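Endo-beta-1,4-glucanase (Bacillus licheniformis, PDB 2JEN) hydrolyses beta-1,4-glucosidic linkages in xyloglucan and probably other beta-glucans of the plant cell wall, as a family 12 glycoside hydrolase. Local coordinates at residues W75-Y89 against E239-I253. The protein carries 1 engineered substitution. Sequence-based numbering, arbitrary orientation.
Sequences WVWNWPSNTSTVKAY and EFGTEVFGGTGQINI. With GLC (alpha-D-glucopyranose), chain C; GLC (alpha-D-glucopyranose), chain B; XYS (alpha-D-xylopyranose), chain D; GLC (alpha-D-glucopyranose), chain E.
Trp77 lies against the backbone of strand 247-253, its indole placed there by a first torsion of 67° that sets CG between its own N and C. Beyond CB, Gly249 O stands over one face, near CG and CE3 and 3.6 Å from Trp77 CD2. CD1 meets Gly247 O at the ring edge, and NE1 donates to a water that in turn donates to Gly246 O. CZ2 lies by Gly249 C and Gln250 N, CH2 by Gln250 C, and at the far rim Trp77 CZ3 reaches Gln250 CA at 3.5 Å. The opposite face receives Val244, whose CG2 meets CE2 and stands 3.8 Å from the centroid of the five-membered ring of Trp77, while CG1 of the same valine touches Trp79 CD1. Replacing Trp77 by alanine is likely to leave Val244 CG2 without its aromatic partner, open a gap over Gly249 and take the donor from the water.

Trp75, on the same sheet face, takes a similar first torsion (47°): Ile251 CG2 sits over its indole, 3.3 Å from the five-membered ring centroid, and Trp75 NE1 donates to Thr242 OG1 at 2.9 Å, the hydroxyl lying only 13° out of the ring plane. Beneath these rings, the antiparallel strands are joined by three hydrogen-bonded pairs, Trp75-Ile251, Trp77-Gly249 and Trp79-Gly247.

Beyond the strand, bent Lys87 donates from NZ to Phe245 O (2.8 Å), on a lone pair, and to Thr83 OG1 and Thr85 O, with Thr85 OG1 a longer fourth acceptor, tying the 81-87 loop to the corner at 245-246. Phe245 offers a face to xylose C5, and Glu243 OE1 accepts from O3 of the chain C glucose, with Asn133 as second partner. The packed tryptophans and this corner belong to the two-sheet beta-jelly-roll of family 12, here forming part of the wall of its glycan-binding cleft.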
loop_
_atom_site.group_PDB
_atom_site.type_symbol
_atom_site.label_atom_id
_atom_site.label_comp_id
_atom_site.label_asym_id
_atom_site.label_seq_id
_atom_site.Cartn_x
_atom_site.Cartn_y
_atom_site.Cartn_z
ATOM N N TRP A 75 -9.183 4.123 -14.987
ATOM C CA TRP A 75 -8.856 4.520 -13.623
ATOM C C TRP A 75 -9.710 3.735 -12.639
ATOM O O TRP A 75 -10.737 3.205 -13.006
ATOM C CB TRP A 75 -8.952 6.034 -13.403
ATOM C CG TRP A 75 -10.206 6.678 -13.933
ATOM C CD1 TRP A 75 -11.389 6.848 -13.271
ATOM C CD2 TRP A 75 -10.371 7.306 -15.212
ATOM N NE1 TRP A 75 -12.292 7.474 -14.087
ATOM C CE2 TRP A 75 -11.690 7.803 -15.272
ATOM C CE3 TRP A 75 -9.538 7.500 -16.321
ATOM C CZ2 TRP A 75 -12.206 8.435 -16.394
ATOM C CZ3 TRP A 75 -10.060 8.120 -17.440
ATOM C CH2 TRP A 75 -11.382 8.585 -17.462
ATOM N N VAL A 76 -9.223 3.664 -11.409
ATOM C CA VAL A 76 -9.750 2.885 -10.338
ATOM C C VAL A 76 -9.837 3.842 -9.136
ATOM O O VAL A 76 -8.926 4.645 -8.934
ATOM C CB VAL A 76 -8.762 1.733 -10.094
ATOM C CG1 VAL A 76 -9.367 0.720 -9.135
ATOM C CG2 VAL A 76 -8.327 1.089 -11.475
ATOM N N TRP A 77 -10.876 3.736 -8.326
ATOM C CA TRP A 77 -11.070 4.692 -7.249
ATOM C C TRP A 77 -11.764 4.104 -6.027
ATOM O O TRP A 77 -12.465 3.073 -6.097
ATOM C CB TRP A 77 -11.921 5.883 -7.728
ATOM C CG TRP A 77 -13.366 5.592 -8.074
ATOM C CD1 TRP A 77 -14.422 5.555 -7.226
ATOM C CD2 TRP A 77 -13.906 5.321 -9.379
ATOM N NE1 TRP A 77 -15.586 5.278 -7.922
ATOM C CE2 TRP A 77 -15.292 5.143 -9.243
ATOM C CE3 TRP A 77 -13.350 5.218 -10.651
ATOM C CZ2 TRP A 77 -16.126 4.913 -10.335
ATOM C CZ3 TRP A 77 -14.189 4.958 -11.739
ATOM C CH2 TRP A 77 -15.556 4.841 -11.558
ATOM N N ASN A 78 -11.575 4.805 -4.924
ATOM C CA ASN A 78 -12.302 4.581 -3.704
ATOM C C ASN A 78 -12.486 5.885 -2.963
ATOM O O ASN A 78 -11.501 6.502 -2.560
ATOM C CB ASN A 78 -11.507 3.631 -2.797
ATOM C CG ASN A 78 -12.138 3.416 -1.468
ATOM O OD1 ASN A 78 -13.338 3.242 -1.363
ATOM N ND2 ASN A 78 -11.339 3.467 -0.424
ATOM N N TRP A 79 -13.748 6.340 -2.865
ATOM C CA TRP A 79 -14.128 7.667 -2.357
ATOM C C TRP A 79 -15.202 7.435 -1.257
ATOM O O TRP A 79 -16.405 7.576 -1.496
ATOM C CB TRP A 79 -14.650 8.591 -3.452
ATOM C CG TRP A 79 -13.538 9.065 -4.300
ATOM C CD1 TRP A 79 -13.209 8.632 -5.535
ATOM C CD2 TRP A 79 -12.555 10.037 -3.943
ATOM N NE1 TRP A 79 -12.076 9.280 -5.993
ATOM C CE2 TRP A 79 -11.643 10.123 -5.004
ATOM C CE3 TRP A 79 -12.352 10.832 -2.826
ATOM C CZ2 TRP A 79 -10.575 10.999 -4.981
ATOM C CZ3 TRP A 79 -11.300 11.714 -2.810
ATOM C CH2 TRP A 79 -10.410 11.773 -3.879
ATOM N N PRO A 80 -14.793 7.021 -0.045
ATOM C CA PRO A 80 -15.819 6.750 0.962
ATOM C C PRO A 80 -16.474 8.004 1.542
ATOM O O PRO A 80 -15.943 8.645 2.438
ATOM C CB PRO A 80 -15.076 5.936 2.033
ATOM C CG PRO A 80 -13.802 5.529 1.417
ATOM C CD PRO A 80 -13.471 6.618 0.444
ATOM N N SER A 81 -17.650 8.338 1.029
ATOM C CA SER A 81 -18.395 9.521 1.456
ATOM C C SER A 81 -19.841 9.436 0.953
ATOM O O SER A 81 -20.089 8.935 -0.144
ATOM C CB SER A 81 -17.778 10.772 0.829
ATOM O OG SER A 81 -18.506 11.968 1.223
ATOM N N ASN A 82 -20.753 9.979 1.745
ATOM C CA ASN A 82 -22.164 10.059 1.383
ATOM C C ASN A 82 -22.591 11.409 0.827
ATOM O O ASN A 82 -23.767 11.566 0.461
ATOM C CB ASN A 82 -23.059 9.681 2.562
ATOM C CG ASN A 82 -22.937 10.639 3.726
ATOM O OD1 ASN A 82 -22.908 11.869 3.527
ATOM N ND2 ASN A 82 -22.886 10.113 4.953
ATOM N N THR A 83 -21.680 12.381 0.736
ATOM C CA THR A 83 -22.101 13.718 0.460
ATOM C C THR A 83 -22.239 13.999 -1.025
ATOM O O THR A 83 -21.734 13.275 -1.871
ATOM C CB THR A 83 -21.228 14.779 1.105
ATOM O OG1 THR A 83 -19.968 14.764 0.433
ATOM C CG2 THR A 83 -21.071 14.583 2.630
ATOM N N SER A 84 -22.968 15.075 -1.325
ATOM C CA SER A 84 -23.323 15.453 -2.690
ATOM C C SER A 84 -22.268 16.322 -3.385
ATOM O O SER A 84 -22.475 16.803 -4.483
ATOM C CB SER A 84 -24.665 16.201 -2.665
ATOM O OG SER A 84 -24.484 17.440 -2.024
ATOM N N THR A 85 -21.101 16.478 -2.780
ATOM C CA THR A 85 -20.026 17.206 -3.394
ATOM C C THR A 85 -19.234 16.291 -4.329
ATOM O O THR A 85 -18.995 15.140 -4.028
ATOM C CB THR A 85 -19.110 17.791 -2.352
ATOM O OG1 THR A 85 -18.501 16.744 -1.668
ATOM C CG2 THR A 85 -19.811 18.672 -1.326
ATOM N N VAL A 86 -18.800 16.813 -5.460
ATOM C CA VAL A 86 -17.896 16.076 -6.330
ATOM C C VAL A 86 -16.522 15.980 -5.659
ATOM O O VAL A 86 -15.957 17.008 -5.296
ATOM C CB VAL A 86 -17.766 16.764 -7.706
ATOM C CG1 VAL A 86 -16.707 16.058 -8.561
ATOM C CG2 VAL A 86 -19.107 16.786 -8.442
ATOM N N LYS A 87 -16.036 14.748 -5.443
ATOM C CA LYS A 87 -14.730 14.564 -4.834
ATOM C C LYS A 87 -13.594 14.628 -5.839
ATOM O O LYS A 87 -12.495 15.083 -5.513
ATOM C CB LYS A 87 -14.637 13.235 -4.096
ATOM C CG LYS A 87 -15.768 12.990 -3.066
ATOM C CD LYS A 87 -16.020 14.161 -2.140
ATOM C CE LYS A 87 -17.098 13.872 -1.072
ATOM N NZ LYS A 87 -18.465 13.666 -1.687
ATOM N N ALA A 88 -13.866 14.142 -7.047
ATOM C CA ALA A 88 -12.816 13.917 -8.028
ATOM C C ALA A 88 -13.428 13.822 -9.418
ATOM O O ALA A 88 -14.622 13.487 -9.551
ATOM C CB ALA A 88 -12.061 12.601 -7.684
ATOM N N TYR A 89 -12.604 14.098 -10.438
ATOM C CA TYR A 89 -12.988 13.916 -11.829
ATOM C C TYR A 89 -11.789 13.323 -12.572
ATOM O O TYR A 89 -11.197 13.968 -13.446
ATOM C CB TYR A 89 -13.417 15.245 -12.428
ATOM C CG TYR A 89 -13.882 15.222 -13.885
ATOM C CD1 TYR A 89 -14.942 14.416 -14.311
ATOM C CD2 TYR A 89 -13.247 15.976 -14.852
ATOM C CE1 TYR A 89 -15.408 14.439 -15.620
ATOM C CE2 TYR A 89 -13.690 15.999 -16.166
ATOM C CZ TYR A 89 -14.722 15.173 -16.559
ATOM O OH TYR A 89 -15.161 15.244 -17.858
ATOM N N GLU A 239 -12.887 17.181 -22.349
ATOM C CA GLU A 239 -12.455 16.202 -21.358
ATOM C C GLU A 239 -13.522 15.135 -21.227
ATOM O O GLU A 239 -14.708 15.418 -21.463
ATOM C CB GLU A 239 -12.230 16.865 -19.989
ATOM C CG GLU A 239 -11.456 18.149 -20.062
ATOM C CD GLU A 239 -11.096 18.786 -18.749
ATOM O OE1 GLU A 239 -11.470 18.269 -17.681
ATOM O OE2 GLU A 239 -10.430 19.847 -18.807
ATOM N N PHE A 240 -13.153 13.932 -20.827
ATOM C CA PHE A 240 -14.125 12.883 -20.536
ATOM C C PHE A 240 -13.680 12.187 -19.273
ATOM O O PHE A 240 -12.520 11.775 -19.161
ATOM C CB PHE A 240 -14.214 11.851 -21.652
ATOM C CG PHE A 240 -15.177 10.731 -21.352
ATOM C CD1 PHE A 240 -14.728 9.545 -20.835
ATOM C CD2 PHE A 240 -16.540 10.896 -21.547
ATOM C CE1 PHE A 240 -15.625 8.535 -20.515
ATOM C CE2 PHE A 240 -17.429 9.914 -21.219
ATOM C CZ PHE A 240 -16.974 8.717 -20.721
ATOM N N GLY A 241 -14.593 12.045 -18.316
ATOM C CA GLY A 241 -14.219 11.364 -17.092
ATOM C C GLY A 241 -15.392 11.010 -16.249
ATOM O O GLY A 241 -16.536 11.019 -16.739
ATOM N N THR A 242 -15.121 10.602 -15.014
ATOM C CA THR A 242 -16.167 10.221 -14.078
ATOM C C THR A 242 -16.127 11.158 -12.895
ATOM O O THR A 242 -15.188 11.120 -12.119
ATOM C CB THR A 242 -16.021 8.771 -13.615
ATOM O OG1 THR A 242 -14.733 8.612 -13.008
ATOM C CG2 THR A 242 -16.135 7.749 -14.740
ATOM N N GLU A 243 -17.161 11.969 -12.683
ATOM C CA GLU A 243 -17.269 12.681 -11.405
ATOM C C GLU A 243 -17.704 11.671 -10.387
ATOM O O GLU A 243 -18.679 10.940 -10.596
ATOM C CB GLU A 243 -18.292 13.809 -11.441
ATOM C CG GLU A 243 -17.944 14.956 -12.381
ATOM C CD GLU A 243 -18.902 16.117 -12.282
ATOM O OE1 GLU A 243 -20.082 15.948 -12.584
ATOM O OE2 GLU A 243 -18.466 17.214 -11.889
ATOM N N VAL A 244 -16.963 11.571 -9.278
ATOM C CA VAL A 244 -17.285 10.631 -8.230
ATOM C C VAL A 244 -17.667 11.410 -6.981
ATOM O O VAL A 244 -16.933 12.300 -6.534
ATOM C CB VAL A 244 -16.131 9.678 -7.897
ATOM C CG1 VAL A 244 -16.604 8.702 -6.783
ATOM C CG2 VAL A 244 -15.653 8.932 -9.162
ATOM N N PHE A 245 -18.866 11.110 -6.457
ATOM C CA PHE A 245 -19.393 11.672 -5.252
ATOM C C PHE A 245 -19.084 10.753 -4.070
ATOM O O PHE A 245 -18.720 11.194 -2.976
ATOM C CB PHE A 245 -20.888 11.894 -5.403
ATOM C CG PHE A 245 -21.260 12.810 -6.524
ATOM C CD1 PHE A 245 -21.351 12.324 -7.829
ATOM C CD2 PHE A 245 -21.496 14.146 -6.299
ATOM C CE1 PHE A 245 -21.683 13.178 -8.886
ATOM C CE2 PHE A 245 -21.873 14.996 -7.368
ATOM C CZ PHE A 245 -21.962 14.498 -8.646
ATOM N N GLY A 246 -19.217 9.456 -4.296
ATOM C CA GLY A 246 -18.834 8.467 -3.295
ATOM C C GLY A 246 -18.857 7.082 -3.870
ATOM O O GLY A 246 -19.531 6.842 -4.881
ATOM N N GLY A 247 -18.160 6.161 -3.228
ATOM C CA GLY A 247 -18.133 4.774 -3.647
ATOM C C GLY A 247 -16.806 4.344 -4.242
ATOM O O GLY A 247 -15.844 5.129 -4.317
ATOM N N THR A 248 -16.779 3.093 -4.688
ATOM C CA THR A 248 -15.577 2.486 -5.189
ATOM C C THR A 248 -15.867 1.790 -6.499
ATOM O O THR A 248 -16.947 1.235 -6.698
ATOM C CB THR A 248 -15.074 1.383 -4.218
ATOM O OG1 THR A 248 -15.137 1.825 -2.862
ATOM C CG2 THR A 248 -13.674 0.970 -4.546
ATOM N N GLY A 249 -14.888 1.777 -7.393
ATOM C CA GLY A 249 -15.043 1.088 -8.663
ATOM C C GLY A 249 -13.979 1.457 -9.654
ATOM O O GLY A 249 -12.889 1.888 -9.285
ATOM N N GLN A 250 -14.271 1.265 -10.929
ATOM C CA GLN A 250 -13.341 1.537 -11.971
ATOM C C GLN A 250 -14.056 1.760 -13.283
ATOM O O GLN A 250 -15.211 1.314 -13.469
ATOM C CB GLN A 250 -12.368 0.381 -12.108
ATOM C CG GLN A 250 -12.966 -0.891 -12.659
ATOM C CD GLN A 250 -12.010 -2.045 -12.580
ATOM O OE1 GLN A 250 -10.992 -2.089 -13.305
ATOM N NE2 GLN A 250 -12.316 -2.994 -11.696
ATOM N N ILE A 251 -13.353 2.413 -14.188
ATOM C CA ILE A 251 -13.729 2.516 -15.579
ATOM C C ILE A 251 -12.618 1.951 -16.433
ATOM O O ILE A 251 -11.431 2.054 -16.091
ATOM C CB ILE A 251 -13.998 3.992 -15.990
ATOM C CG1 ILE A 251 -14.711 4.112 -17.355
ATOM C CG2 ILE A 251 -12.717 4.833 -15.998
ATOM C CD1 ILE A 251 -15.270 5.503 -17.665
ATOM N N ASN A 252 -13.000 1.389 -17.577
ATOM C CA ASN A 252 -12.067 1.047 -18.616
ATOM C C ASN A 252 -12.590 1.642 -19.899
ATOM O O ASN A 252 -13.804 1.577 -20.175
ATOM C CB ASN A 252 -11.928 -0.470 -18.759
ATOM C CG ASN A 252 -11.050 -0.844 -19.899
ATOM O OD1 ASN A 252 -9.772 -0.989 -19.763
ATOM N ND2 ASN A 252 -11.659 -0.979 -21.030
ATOM N N ILE A 253 -11.712 2.266 -20.654
ATOM C CA ILE A 253 -12.000 2.894 -21.911
ATOM C C ILE A 253 -11.325 2.097 -23.023
ATOM O O ILE A 253 -10.122 1.806 -22.955
ATOM C CB ILE A 253 -11.523 4.340 -21.921
ATOM C CG1 ILE A 253 -12.331 5.134 -20.884
ATOM C CG2 ILE A 253 -11.614 4.945 -23.324
ATOM C CD1 ILE A 253 -11.787 6.511 -20.607
HETATM C C1 GLC C . -23.089 18.979 -9.069
HETATM C C2 GLC C . -22.989 18.396 -10.458
HETATM C C3 GLC C . -21.564 18.383 -10.958
HETATM C C4 GLC C . -20.864 19.728 -10.750
HETATM C C5 GLC C . -21.124 20.213 -9.314
HETATM C C6 GLC C . -20.552 21.614 -9.111
HETATM O O2 GLC C . -23.459 17.065 -10.431
HETATM O O3 GLC C . -21.576 18.082 -12.329
HETATM O O4 GLC C . -19.472 19.599 -11.042
HETATM O O5 GLC C . -22.512 20.283 -9.084
HETATM O O6 GLC C . -20.508 21.898 -7.712
HETATM C C1 GLC B . -18.598 20.776 -13.759
HETATM C C2 GLC B . -18.060 21.934 -12.922
HETATM C C3 GLC B . -16.583 22.067 -13.183
HETATM C C4 GLC B . -15.896 20.778 -12.746
HETATM C C5 GLC B . -16.528 19.670 -13.598
HETATM C C6 GLC B . -15.858 18.298 -13.454
HETATM O O1 GLC B . -19.983 20.610 -13.636
HETATM O O2 GLC B . -18.599 23.203 -13.217
HETATM O O3 GLC B . -16.195 23.270 -12.517
HETATM O O4 GLC B . -14.516 20.826 -13.037
HETATM O O5 GLC B . -17.918 19.608 -13.310
HETATM O O6 GLC B . -15.804 17.878 -12.107
HETATM C C1 XYS D . -26.613 15.283 -6.763
HETATM C C2 XYS D . -27.724 14.645 -5.969
HETATM C C3 XYS D . -27.154 13.917 -4.772
HETATM C C4 XYS D . -26.097 12.936 -5.247
HETATM C C5 XYS D . -25.075 13.705 -6.064
HETATM O O2 XYS D . -28.670 15.638 -5.553
HETATM O O3 XYS D . -28.179 13.251 -4.046
HETATM O O4 XYS D . -25.436 12.403 -4.109
HETATM O O5 XYS D . -25.673 14.345 -7.190
HETATM C C1 GLC E . -26.934 20.117 -5.548
HETATM C C2 GLC E . -26.116 21.252 -6.126
HETATM C C3 GLC E . -25.522 20.891 -7.487
HETATM C C4 GLC E . -24.814 19.534 -7.425
HETATM C C5 GLC E . -25.761 18.504 -6.836
HETATM C C6 GLC E . -25.084 17.137 -6.662
HETATM O O1 GLC E . -27.231 20.412 -4.193
HETATM O O2 GLC E . -26.967 22.370 -6.334
HETATM O O3 GLC E . -24.625 21.882 -7.929
HETATM O O4 GLC E . -24.489 19.095 -8.736
HETATM O O5 GLC E . -26.157 18.934 -5.539
HETATM O O6 GLC E . -26.001 16.292 -5.972
HETATM O O HOH W 1 -18.342 5.439 -7.064
#